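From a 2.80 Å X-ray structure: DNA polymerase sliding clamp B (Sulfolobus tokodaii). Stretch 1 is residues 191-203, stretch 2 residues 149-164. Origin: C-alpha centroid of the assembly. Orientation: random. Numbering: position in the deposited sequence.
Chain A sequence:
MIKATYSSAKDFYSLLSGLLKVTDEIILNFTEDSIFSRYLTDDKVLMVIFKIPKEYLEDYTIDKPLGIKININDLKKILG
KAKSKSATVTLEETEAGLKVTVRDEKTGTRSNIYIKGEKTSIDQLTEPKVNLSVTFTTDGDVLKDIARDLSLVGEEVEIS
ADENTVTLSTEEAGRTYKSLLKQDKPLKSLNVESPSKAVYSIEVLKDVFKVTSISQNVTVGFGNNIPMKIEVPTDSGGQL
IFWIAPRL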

# COMPACT_ATOMS: atom_id res chain seq x y z
N ASN A 191 -37.01 -15.91 27.98
CA ASN A 191 -37.59 -16.42 29.22
C ASN A 191 -38.10 -15.28 30.09
O ASN A 191 -37.32 -14.55 30.69
CB ASN A 191 -36.57 -17.26 29.99
CG ASN A 191 -36.09 -18.46 29.20
OD1 ASN A 191 -36.77 -18.95 28.30
ND2 ASN A 191 -34.90 -18.95 29.54
N VAL A 192 -39.42 -15.13 30.16
CA VAL A 192 -40.03 -14.04 30.92
C VAL A 192 -40.83 -14.56 32.11
O VAL A 192 -42.02 -14.84 31.99
CB VAL A 192 -40.94 -13.18 30.03
CG1 VAL A 192 -41.50 -12.01 30.82
CG2 VAL A 192 -40.18 -12.69 28.81
N GLU A 193 -40.17 -14.69 33.25
CA GLU A 193 -40.82 -15.15 34.47
C GLU A 193 -41.95 -14.21 34.88
O GLU A 193 -42.93 -14.63 35.50
CB GLU A 193 -39.81 -15.28 35.61
CG GLU A 193 -38.68 -16.28 35.34
CD GLU A 193 -37.75 -16.44 36.52
OE1 GLU A 193 -37.93 -15.72 37.53
OE2 GLU A 193 -36.83 -17.28 36.44
N SER A 194 -41.81 -12.94 34.53
CA SER A 194 -42.82 -11.94 34.84
C SER A 194 -42.48 -10.60 34.19
O SER A 194 -41.30 -10.25 34.07
CB SER A 194 -42.97 -11.76 36.36
OG SER A 194 -41.75 -11.34 36.94
N PRO A 195 -43.50 -9.85 33.77
CA PRO A 195 -43.30 -8.53 33.16
C PRO A 195 -42.33 -7.69 33.98
O PRO A 195 -42.54 -7.50 35.18
CB PRO A 195 -44.69 -7.91 33.18
CG PRO A 195 -45.61 -9.08 33.11
CD PRO A 195 -44.93 -10.19 33.88
N SER A 196 -41.27 -7.19 33.34
CA SER A 196 -40.24 -6.44 34.05
C SER A 196 -39.82 -5.19 33.28
O SER A 196 -40.01 -5.10 32.07
CB SER A 196 -39.03 -7.33 34.32
OG SER A 196 -39.40 -8.50 35.02
N LYS A 197 -39.24 -4.23 34.00
CA LYS A 197 -38.82 -2.97 33.39
C LYS A 197 -37.69 -2.33 34.18
O LYS A 197 -37.70 -2.31 35.41
CB LYS A 197 -40.01 -2.01 33.29
CG LYS A 197 -39.62 -0.57 33.03
CD LYS A 197 -40.74 0.19 32.33
CE LYS A 197 -42.06 0.08 33.10
NZ LYS A 197 -43.18 0.72 32.35
N ALA A 198 -36.71 -1.79 33.46
CA ALA A 198 -35.57 -1.12 34.08
C ALA A 198 -34.98 -0.07 33.15
O ALA A 198 -35.22 -0.09 31.95
CB ALA A 198 -34.51 -2.14 34.47
N VAL A 199 -34.21 0.85 33.73
CA VAL A 199 -33.56 1.89 32.95
C VAL A 199 -32.05 1.81 33.14
O VAL A 199 -31.57 1.55 34.24
CB VAL A 199 -34.05 3.29 33.38
CG1 VAL A 199 -33.39 4.37 32.54
CG2 VAL A 199 -35.56 3.37 33.28
N TYR A 200 -31.30 2.03 32.06
CA TYR A 200 -29.84 1.98 32.12
C TYR A 200 -29.20 3.11 31.33
O TYR A 200 -29.82 3.68 30.43
CB TYR A 200 -29.33 0.63 31.61
CG TYR A 200 -29.94 -0.56 32.31
CD1 TYR A 200 -30.99 -1.25 31.73
CD2 TYR A 200 -29.47 -0.98 33.54
CE1 TYR A 200 -31.56 -2.34 32.37
CE2 TYR A 200 -30.03 -2.07 34.18
CZ TYR A 200 -31.08 -2.74 33.59
OH TYR A 200 -31.64 -3.83 34.23
N SER A 201 -27.96 3.43 31.66
CA SER A 201 -27.21 4.46 30.95
C SER A 201 -26.90 4.02 29.52
O SER A 201 -26.39 2.92 29.30
CB SER A 201 -25.91 4.78 31.69
OG SER A 201 -25.12 5.69 30.96
N ILE A 202 -27.21 4.88 28.56
CA ILE A 202 -26.92 4.58 27.16
C ILE A 202 -25.42 4.49 26.92
O ILE A 202 -24.96 3.62 26.18
CB ILE A 202 -27.51 5.64 26.21
CG1 ILE A 202 -29.04 5.58 26.23
CG2 ILE A 202 -27.01 5.42 24.79
CD1 ILE A 202 -29.68 6.09 24.97
N GLU A 203 -24.67 5.38 27.56
CA GLU A 203 -23.22 5.38 27.44
C GLU A 203 -22.65 4.00 27.78
O GLU A 203 -21.80 3.48 27.05
CB GLU A 203 -22.61 6.43 28.37
CG GLU A 203 -22.98 7.86 28.01
CD GLU A 203 -22.39 8.31 26.69
OE1 GLU A 203 -21.34 7.76 26.29
OE2 GLU A 203 -22.97 9.20 26.04
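Stretch 2 (149-164) DLSLVGEEVEISADEN

The most unusual feature of this contact lies where the ladder ends: Ile202, the first helical residue after the strand of stretch 1, still reaches back across stretch 2 and has more of its surface covered there than any other residue of either segment. Its CG1 lies 3.2 Å from Val157 CG2 and 3.3 Å from the carbonyl carbon C of Glu155, its CD1 lies 3.2 Å from Gly154 C, and its CG2 lies 3.9 Å from Leu150 CB. A branched, wholly apolar side chain suits this place, since it fills the space between the helix end at Leu150 and the start of the strand at Glu156. Gly154 suits its own position as well: a CB there would stand only 3.4 Å from Ile202 CD1, a tight approach.

Stretch 2 leaves a helix at Leu150, passes through a loop and becomes extended from Glu156 to Ala161. This strand runs antiparallel to strand 196-201, with an angle of 155° between their N-to-C directions and a closest approach of 4.7 Å between the axes. Residues therefore pair in reverse order, from Ser201 beside Glu156 to Ser196 beside Ala161.

Three pairs carry the backbone hydrogen bonds, two to each pair. Tyr200 N donates to Val157 O at 2.9 Å, and Val157 N returns the bond to Tyr200 O at the same distance. Ala198 N to Ile159 O and Ile159 N to Ala198 O are also 2.9 Å each. At the far end Ala161 N meets Ser196 O at 2.9 Å, while Ser196 N reaches Ala161 O at 3.1 Å. Beyond Tyr200 the ladder finishes with a weak bond from Ile202 N to Glu155 O, 3.4 Å long. Between the hydrogen-bonded pairs the CA atoms draw closer, to 4.0 Å for Lys197 CA and Ser160 CA, and CA-H...O contacts such as Val199 CA to Val157 O, 3.2 Å, supplement the ladder.

Side chains alternate between the two faces of the sheet. Ser196, Ala198, Tyr200, Val157, Ile159 and Ala161 share a buried face. Here the small alanines take little room, β-branched Val157 and Ile159 favour extended backbone, and Ile159 CG2 packs against the edge of the Tyr200 ring, 3.4 Å from CE1. The polar Ser196 is accommodated because its OG donates to Ser194 O at 2.8 Å; the Tyr200 hydroxyl is satisfied elsewhere in the structure.

The other face carries Lys197, Val199, Ser201, Glu156, Glu158 and Ser160, and most of these are at least partly open to solvent, which suits charged and polar groups. The aliphatic part of Lys197 lies along its neighbours, with CD 3.2 Å from Glu158 OE2 and CB 3.7 Å from Ser160 CB. Lys197 NZ remains 4.0 Å from Glu158 OE2, so the opposite charges are near but beyond a salt bridge.

Past the ladder, Val192 turns toward stretch 2, its CG2 3.1 Å from Asp162 O.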

# COMPACT_ATOMS: atom_id res chain seq x y z
N ASP A 149 -27.94 2.25 17.13
CA ASP A 149 -29.22 2.96 17.18
C ASP A 149 -29.25 3.90 18.38
O ASP A 149 -29.56 5.08 18.24
CB ASP A 149 -30.38 1.97 17.27
CG ASP A 149 -30.50 1.09 16.04
OD1 ASP A 149 -29.82 1.38 15.04
OD2 ASP A 149 -31.28 0.12 16.08
N LEU A 150 -28.93 3.36 19.55
CA LEU A 150 -28.96 4.14 20.79
C LEU A 150 -27.98 5.31 20.75
O LEU A 150 -28.25 6.36 21.33
CB LEU A 150 -28.67 3.24 21.99
CG LEU A 150 -29.70 2.14 22.25
CD1 LEU A 150 -29.20 1.16 23.31
CD2 LEU A 150 -31.04 2.74 22.65
N SER A 151 -26.86 5.14 20.06
CA SER A 151 -25.86 6.19 19.96
C SER A 151 -26.35 7.33 19.08
O SER A 151 -25.62 8.29 18.82
CB SER A 151 -24.54 5.64 19.42
OG SER A 151 -24.63 5.38 18.03
N LEU A 152 -27.60 7.23 18.62
CA LEU A 152 -28.19 8.26 17.79
C LEU A 152 -29.14 9.16 18.57
O LEU A 152 -29.12 10.38 18.42
CB LEU A 152 -28.93 7.64 16.59
CG LEU A 152 -28.07 7.10 15.45
CD1 LEU A 152 -28.95 6.46 14.39
CD2 LEU A 152 -27.21 8.20 14.86
N VAL A 153 -29.97 8.55 19.41
CA VAL A 153 -31.07 9.29 20.04
C VAL A 153 -30.87 9.59 21.53
O VAL A 153 -30.22 10.57 21.89
CB VAL A 153 -32.41 8.56 19.85
CG1 VAL A 153 -33.56 9.51 20.11
CG2 VAL A 153 -32.50 7.99 18.45
N GLY A 154 -31.44 8.75 22.38
CA GLY A 154 -31.62 9.07 23.79
C GLY A 154 -30.38 9.22 24.65
O GLY A 154 -29.26 9.31 24.15
N GLU A 155 -30.60 9.25 25.96
CA GLU A 155 -29.52 9.33 26.94
C GLU A 155 -29.71 8.24 28.00
O GLU A 155 -28.76 7.86 28.68
CB GLU A 155 -29.48 10.72 27.58
CG GLU A 155 -28.24 10.98 28.42
CD GLU A 155 -28.07 12.45 28.78
OE1 GLU A 155 -28.83 13.28 28.23
OE2 GLU A 155 -27.18 12.77 29.59
N GLU A 156 -30.94 7.76 28.11
CA GLU A 156 -31.26 6.63 28.98
C GLU A 156 -32.08 5.60 28.22
O GLU A 156 -33.06 5.95 27.56
CB GLU A 156 -32.05 7.10 30.20
CG GLU A 156 -31.27 7.95 31.18
CD GLU A 156 -32.09 8.31 32.41
OE1 GLU A 156 -33.29 7.94 32.45
OE2 GLU A 156 -31.54 8.94 33.33
N VAL A 157 -31.69 4.34 28.31
CA VAL A 157 -32.44 3.26 27.68
C VAL A 157 -33.40 2.63 28.68
O VAL A 157 -32.99 2.24 29.77
CB VAL A 157 -31.52 2.16 27.14
CG1 VAL A 157 -32.34 1.06 26.49
CG2 VAL A 157 -30.52 2.73 26.16
N GLU A 158 -34.67 2.53 28.30
CA GLU A 158 -35.64 1.82 29.12
C GLU A 158 -35.96 0.47 28.49
O GLU A 158 -36.65 0.39 27.48
CB GLU A 158 -36.92 2.63 29.29
CG GLU A 158 -38.05 1.85 29.94
CD GLU A 158 -39.26 2.70 30.25
OE1 GLU A 158 -39.08 3.81 30.80
OE2 GLU A 158 -40.39 2.26 29.93
N ILE A 159 -35.44 -0.60 29.10
CA ILE A 159 -35.73 -1.94 28.62
C ILE A 159 -36.85 -2.56 29.46
O ILE A 159 -36.87 -2.43 30.68
CB ILE A 159 -34.47 -2.84 28.65
CG1 ILE A 159 -34.75 -4.17 27.95
CG2 ILE A 159 -34.00 -3.07 30.08
CD1 ILE A 159 -33.51 -5.01 27.73
N SER A 160 -37.79 -3.21 28.79
CA SER A 160 -38.92 -3.83 29.46
C SER A 160 -39.46 -4.98 28.62
O SER A 160 -39.33 -4.98 27.40
CB SER A 160 -40.03 -2.80 29.71
OG SER A 160 -40.58 -2.35 28.49
N ALA A 161 -40.08 -5.95 29.28
CA ALA A 161 -40.57 -7.13 28.57
C ALA A 161 -41.86 -7.68 29.14
O ALA A 161 -42.06 -7.70 30.36
CB ALA A 161 -39.50 -8.21 28.54
N ASP A 162 -42.75 -8.12 28.25
CA ASP A 162 -43.90 -8.91 28.65
C ASP A 162 -43.59 -10.37 28.33
O ASP A 162 -42.43 -10.73 28.16
CB ASP A 162 -45.17 -8.44 27.93
CG ASP A 162 -45.06 -8.52 26.42
OD1 ASP A 162 -44.20 -9.27 25.92
OD2 ASP A 162 -45.84 -7.83 25.73
N GLU A 163 -44.62 -11.20 28.22
CA GLU A 163 -44.41 -12.63 28.03
C GLU A 163 -43.73 -12.98 26.71
O GLU A 163 -43.04 -13.99 26.62
CB GLU A 163 -45.74 -13.39 28.16
CG GLU A 163 -45.58 -14.91 28.14
CD GLU A 163 -46.90 -15.63 28.33
OE1 GLU A 163 -47.93 -14.96 28.51
OE2 GLU A 163 -46.89 -16.88 28.31
N ASN A 164 -43.90 -12.13 25.69
CA ASN A 164 -43.42 -12.47 24.36
C ASN A 164 -42.56 -11.40 23.67
O ASN A 164 -42.12 -11.60 22.53
CB ASN A 164 -44.59 -12.83 23.44
CG ASN A 164 -45.27 -14.13 23.85
OD1 ASN A 164 -44.71 -14.93 24.60
ND2 ASN A 164 -46.48 -14.34 23.35